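Local coordinates for putative oxidoreductase (Klebsiella pneumoniae subsp. pneumoniae MGH 78578, PDB 3E82), which probably acts as a nucleotide-dependent oxidoreductase of the Gfo/Idh/MocA family, with an NAD-binding Rossmann domain and a C-terminal alpha/beta domain, at the interface of chains A and B. Residues are numbered along the deposited sequence; one frame, centred on the assembly and turned at random. Chains: chain A/B, Putative oxidoreductase.

Contact 1: the interface of chains A and B. Residues chain A 201, 203, 214, 216; chain B 218, 220, 225.
B:Lys225 reaches across the dimer interface over A:Trp214 and ends at the amide of A:Asn201, and the close packing lies along this one side chain. B:Lys225 CG sits above one face of the indole, towards the rim, 3.5 Å from A:Trp214 CH2. With a bend at chi2 (-68°), the B:Lys225 chain continues alongside the indole, past its rim, towards A:Asn201, bringing CE past the methyl of A:Ala203 (A:Ala203 CB to B:Lys225 CE, 3.8 Å). The ammonium NZ of B:Lys225 then lies 2.9 Å from the amide oxygen OD1 of A:Asn201, in the carbonyl plane and on a lone pair. The same amide donates through A:Asn201 ND2 to OD1 of B:Asn220 at 2.8 Å, a nearly straight bond (175° at the hydrogen) that also meets a lone pair, although the two amide planes are turned 60° apart. B:Lys225 NZ closes the triangle within its own chain, approaching B:Asn220 OD1 from above the carbonyl plane at 2.8 Å. Both polar ends of A:Asn201 are thereby engaged, which should fix its amide rotation. Packing is looser towards B:Val218: CG1 touches A:Asn201 ND2 at 3.5 Å, whereas CG2 comes only to 4.2 Å from A:His216 ND1 as the two side chains run by one another, pointing opposite ways. Strands 197-203 and 214-220 of chain A here face strands 214-220 and 225-231 of chain B, all within the C-terminal alpha/beta domain.

Contact 2: the interface of chains A and B. Residues chain A 149, 245-246, 248; chain B 158, 160, 206, 233.
The backbone of A:Asp246, just past the end of strand 241-245 and with phi/psi of -81°/2°, turns its carbonyl towards B:Pro160 and B:Phe158, while the preceding A:Gly245 is extended. B:Pro160 lies against this carbonyl through its ring, CB standing 3.4 Å from A:Asp246 O. B:Phe158 comes to the same segment with the far end of its ring, CZ being 3.6 Å from A:Asp246 O. The carbonyl oxygen O of A:Gly245 lies in the plane of the phenyl ring at its edge, 3.9 Å from B:Phe158 CE1, an approach that would suit the weakly positive rim of an aromatic ring. Within chain B, CD of B:Pro160 covers one face of the phenyl over its centre and probably helps to set the tilt of the ring.

Next to the two rings, B:Leu233 supplies the aliphatic part of the contact. The CD1 methyl of B:Leu233 rests against A:Asp246, 3.8 Å from A:Asp246 CA and equally close to CB, and its CD2 methyl is slightly more distant from the same CA. The aliphatic stem of A:Lys149 passes obliquely by this methyl, with A:Lys149 CG 4.1 Å from B:Leu233 CD1. Bends at chi2 and chi4 bring the ammonium of A:Lys149 round to the carboxylate of A:Asp246, where NZ and OD2 form a weak, long salt bridge of 3.4 Å. With chi1 at 46°, the A:Asp246 carboxylate lies between its own backbone N and carbonyl carbon, turned towards this lysine. B:Arg206 merely skirts the lysine end through its backbone. In the fold, chain A contributes strand 148-156 and the turn joining strands 241-245 and 248-252, whereas the chain B residues all belong to loops.

Contact 1: the interface of chains A and B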
loop_
_atom_site.group_PDB
_atom_site.type_symbol
_atom_site.label_atom_id
_atom_site.label_comp_id
_atom_site.label_asym_id
_atom_site.label_seq_id
_atom_site.Cartn_x
_atom_site.Cartn_y
_atom_site.Cartn_z
ATOM N N ASN A 201 -3.315 3.364 9.787
ATOM C CA ASN A 201 -3.124 4.747 9.361
ATOM C C ASN A 201 -4.486 5.144 8.806
ATOM O O ASN A 201 -4.899 4.662 7.750
ATOM C CB ASN A 201 -2.059 4.820 8.258
ATOM C CG ASN A 201 -1.539 6.245 8.024
ATOM O OD1 ASN A 201 -2.283 7.219 8.146
ATOM N ND2 ASN A 201 -0.260 6.359 7.674
ATOM N N ALA A 203 -7.212 8.381 7.864
ATOM C CA ALA A 203 -7.318 9.809 7.616
ATOM C C ALA A 203 -8.596 10.246 6.919
ATOM O O ALA A 203 -9.346 9.430 6.376
ATOM C CB ALA A 203 -6.115 10.274 6.804
ATOM N N TRP A 214 -10.145 7.387 4.202
ATOM C CA TRP A 214 -8.916 6.737 3.776
ATOM C C TRP A 214 -8.404 5.936 4.978
ATOM O O TRP A 214 -8.155 6.502 6.054
ATOM C CB TRP A 214 -7.872 7.782 3.376
ATOM C CG TRP A 214 -6.651 7.222 2.703
ATOM C CD1 TRP A 214 -6.453 7.075 1.359
ATOM C CD2 TRP A 214 -5.449 6.767 3.337
ATOM N NE1 TRP A 214 -5.202 6.562 1.118
ATOM C CE2 TRP A 214 -4.564 6.365 2.313
ATOM C CE3 TRP A 214 -5.031 6.665 4.671
ATOM C CZ2 TRP A 214 -3.284 5.865 2.580
ATOM C CZ3 TRP A 214 -3.761 6.169 4.937
ATOM C CH2 TRP A 214 -2.904 5.777 3.897
ATOM N N HIS A 216 -5.599 2.716 5.843
ATOM C CA HIS A 216 -4.548 1.821 5.376
ATOM C C HIS A 216 -4.067 1.040 6.597
ATOM O O HIS A 216 -3.354 1.565 7.453
ATOM C CB HIS A 216 -3.417 2.650 4.755
ATOM C CG HIS A 216 -2.444 1.840 3.959
ATOM N ND1 HIS A 216 -1.147 1.621 4.369
ATOM C CD2 HIS A 216 -2.585 1.172 2.790
ATOM C CE1 HIS A 216 -0.537 0.853 3.487
ATOM N NE2 HIS A 216 -1.386 0.565 2.519
ATOM N N VAL B 218 5.288 4.374 4.679
ATOM C CA VAL B 218 4.308 5.432 4.466
ATOM C C VAL B 218 4.812 6.768 4.976
ATOM O O VAL B 218 5.234 6.883 6.127
ATOM C CB VAL B 218 2.969 5.122 5.182
ATOM C CG1 VAL B 218 1.980 6.250 4.939
ATOM C CG2 VAL B 218 2.397 3.802 4.675
ATOM N N ASN B 220 3.718 10.432 5.900
ATOM C CA ASN B 220 2.527 11.225 6.230
ATOM C C ASN B 220 2.713 12.730 6.031
ATOM O O ASN B 220 3.622 13.342 6.608
ATOM C CB ASN B 220 2.089 10.979 7.684
ATOM C CG ASN B 220 1.724 9.526 7.956
ATOM O OD1 ASN B 220 0.829 8.955 7.314
ATOM N ND2 ASN B 220 2.416 8.919 8.916
ATOM N N LYS B 225 -1.206 11.254 1.555
ATOM C CA LYS B 225 -0.366 10.123 1.927
ATOM C C LYS B 225 0.545 9.666 0.797
ATOM O O LYS B 225 0.185 9.724 -0.383
ATOM C CB LYS B 225 -1.247 8.939 2.354
ATOM C CG LYS B 225 -2.214 9.233 3.502
ATOM C CD LYS B 225 -1.470 9.475 4.817
ATOM C CE LYS B 225 -2.451 9.725 5.967
ATOM N NZ LYS B 225 -1.780 9.945 7.275
#

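Contact 2: the interface of chains A and B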
loop_
_atom_site.group_PDB
_atom_site.type_symbol
_atom_site.label_atom_id
_atom_site.label_comp_id
_atom_site.label_asym_id
_atom_site.label_seq_id
_atom_site.Cartn_x
_atom_site.Cartn_y
_atom_site.Cartn_z
ATOM N N LYS A 149 2.742 -14.597 0.706
ATOM C CA LYS A 149 3.649 -13.731 1.453
ATOM C C LYS A 149 3.109 -12.300 1.540
ATOM O O LYS A 149 3.443 -11.553 2.467
ATOM C CB LYS A 149 5.037 -13.740 0.796
ATOM C CG LYS A 149 5.686 -15.135 0.744
ATOM C CD LYS A 149 5.779 -15.747 2.143
ATOM C CE LYS A 149 6.402 -17.143 2.140
ATOM N NZ LYS A 149 7.753 -17.163 1.495
ATOM N N GLY A 245 2.730 -14.752 -3.833
ATOM C CA GLY A 245 3.290 -15.914 -3.164
ATOM C C GLY A 245 4.648 -16.167 -3.805
ATOM O O GLY A 245 5.026 -15.450 -4.735
ATOM N N ASP A 246 5.393 -17.163 -3.345
ATOM C CA ASP A 246 6.701 -17.407 -3.948
ATOM C C ASP A 246 6.652 -18.202 -5.253
ATOM O O ASP A 246 7.691 -18.505 -5.830
ATOM C CB ASP A 246 7.649 -18.090 -2.954
ATOM C CG ASP A 246 7.000 -19.231 -2.215
ATOM O OD1 ASP A 246 6.172 -19.941 -2.823
ATOM O OD2 ASP A 246 7.328 -19.424 -1.025
ATOM N N GLY A 248 3.920 -17.370 -7.557
ATOM C CA GLY A 248 3.177 -16.523 -8.473
ATOM C C GLY A 248 2.235 -15.559 -7.771
ATOM O O GLY A 248 2.156 -15.531 -6.536
ATOM N N PHE B 158 10.363 -10.251 -9.373
ATOM C CA PHE B 158 10.085 -11.610 -8.939
ATOM C C PHE B 158 11.361 -12.429 -8.906
ATOM O O PHE B 158 11.893 -12.820 -9.944
ATOM C CB PHE B 158 9.063 -12.267 -9.867
ATOM C CG PHE B 158 8.592 -13.610 -9.390
ATOM C CD1 PHE B 158 7.858 -13.728 -8.212
ATOM C CD2 PHE B 158 8.895 -14.760 -10.110
ATOM C CE1 PHE B 158 7.430 -14.977 -7.761
ATOM C CE2 PHE B 158 8.472 -16.013 -9.665
ATOM C CZ PHE B 158 7.740 -16.121 -8.492
ATOM N N PRO B 160 12.141 -15.374 -6.331
ATOM C CA PRO B 160 11.900 -16.287 -5.210
ATOM C C PRO B 160 13.177 -16.992 -4.765
ATOM O O PRO B 160 13.322 -17.366 -3.598
ATOM C CB PRO B 160 10.864 -17.252 -5.778
ATOM C CG PRO B 160 11.257 -17.331 -7.225
ATOM C CD PRO B 160 11.499 -15.876 -7.560
ATOM N N ARG B 206 10.988 -14.010 1.802
ATOM C CA ARG B 206 11.356 -15.125 0.934
ATOM C C ARG B 206 11.968 -16.259 1.741
ATOM O O ARG B 206 12.689 -16.033 2.714
ATOM C CB ARG B 206 12.342 -14.681 -0.149
ATOM C CG ARG B 206 11.702 -13.915 -1.294
ATOM C CD ARG B 206 12.751 -13.430 -2.257
ATOM N NE ARG B 206 13.789 -12.674 -1.570
ATOM C CZ ARG B 206 14.916 -12.272 -2.143
ATOM N NH1 ARG B 206 15.149 -12.555 -3.421
ATOM N NH2 ARG B 206 15.811 -11.591 -1.441
ATOM N N LEU B 233 9.272 -10.351 -4.362
ATOM C CA LEU B 233 8.336 -11.405 -4.738
ATOM C C LEU B 233 7.033 -10.921 -5.335
ATOM O O LEU B 233 5.978 -11.024 -4.715
ATOM C CB LEU B 233 8.024 -12.307 -3.548
ATOM C CG LEU B 233 8.949 -13.507 -3.362
ATOM C CD1 LEU B 233 8.337 -14.425 -2.331
ATOM C CD2 LEU B 233 9.133 -14.252 -4.683
#

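The C-alpha centres of contact 1 and contact 2 are about 26 Å apart. The two share no residue, but are joined along the chain: in chain B, strand 225-231 of contact 1 runs on to the loop residue B:Leu233 of contact 2, and in either chain strand 197-203 precedes the loop holding residue 206. Contact 1 brings strands together through polar links, and, among the residues described, contact 2 fits loops around a turn by van der Waals packing. Each has a two-fold twin, so the pairing is repeated across the dimer of the deposited assembly, which is plausibly, though not demonstrably from these coordinates, the biological one.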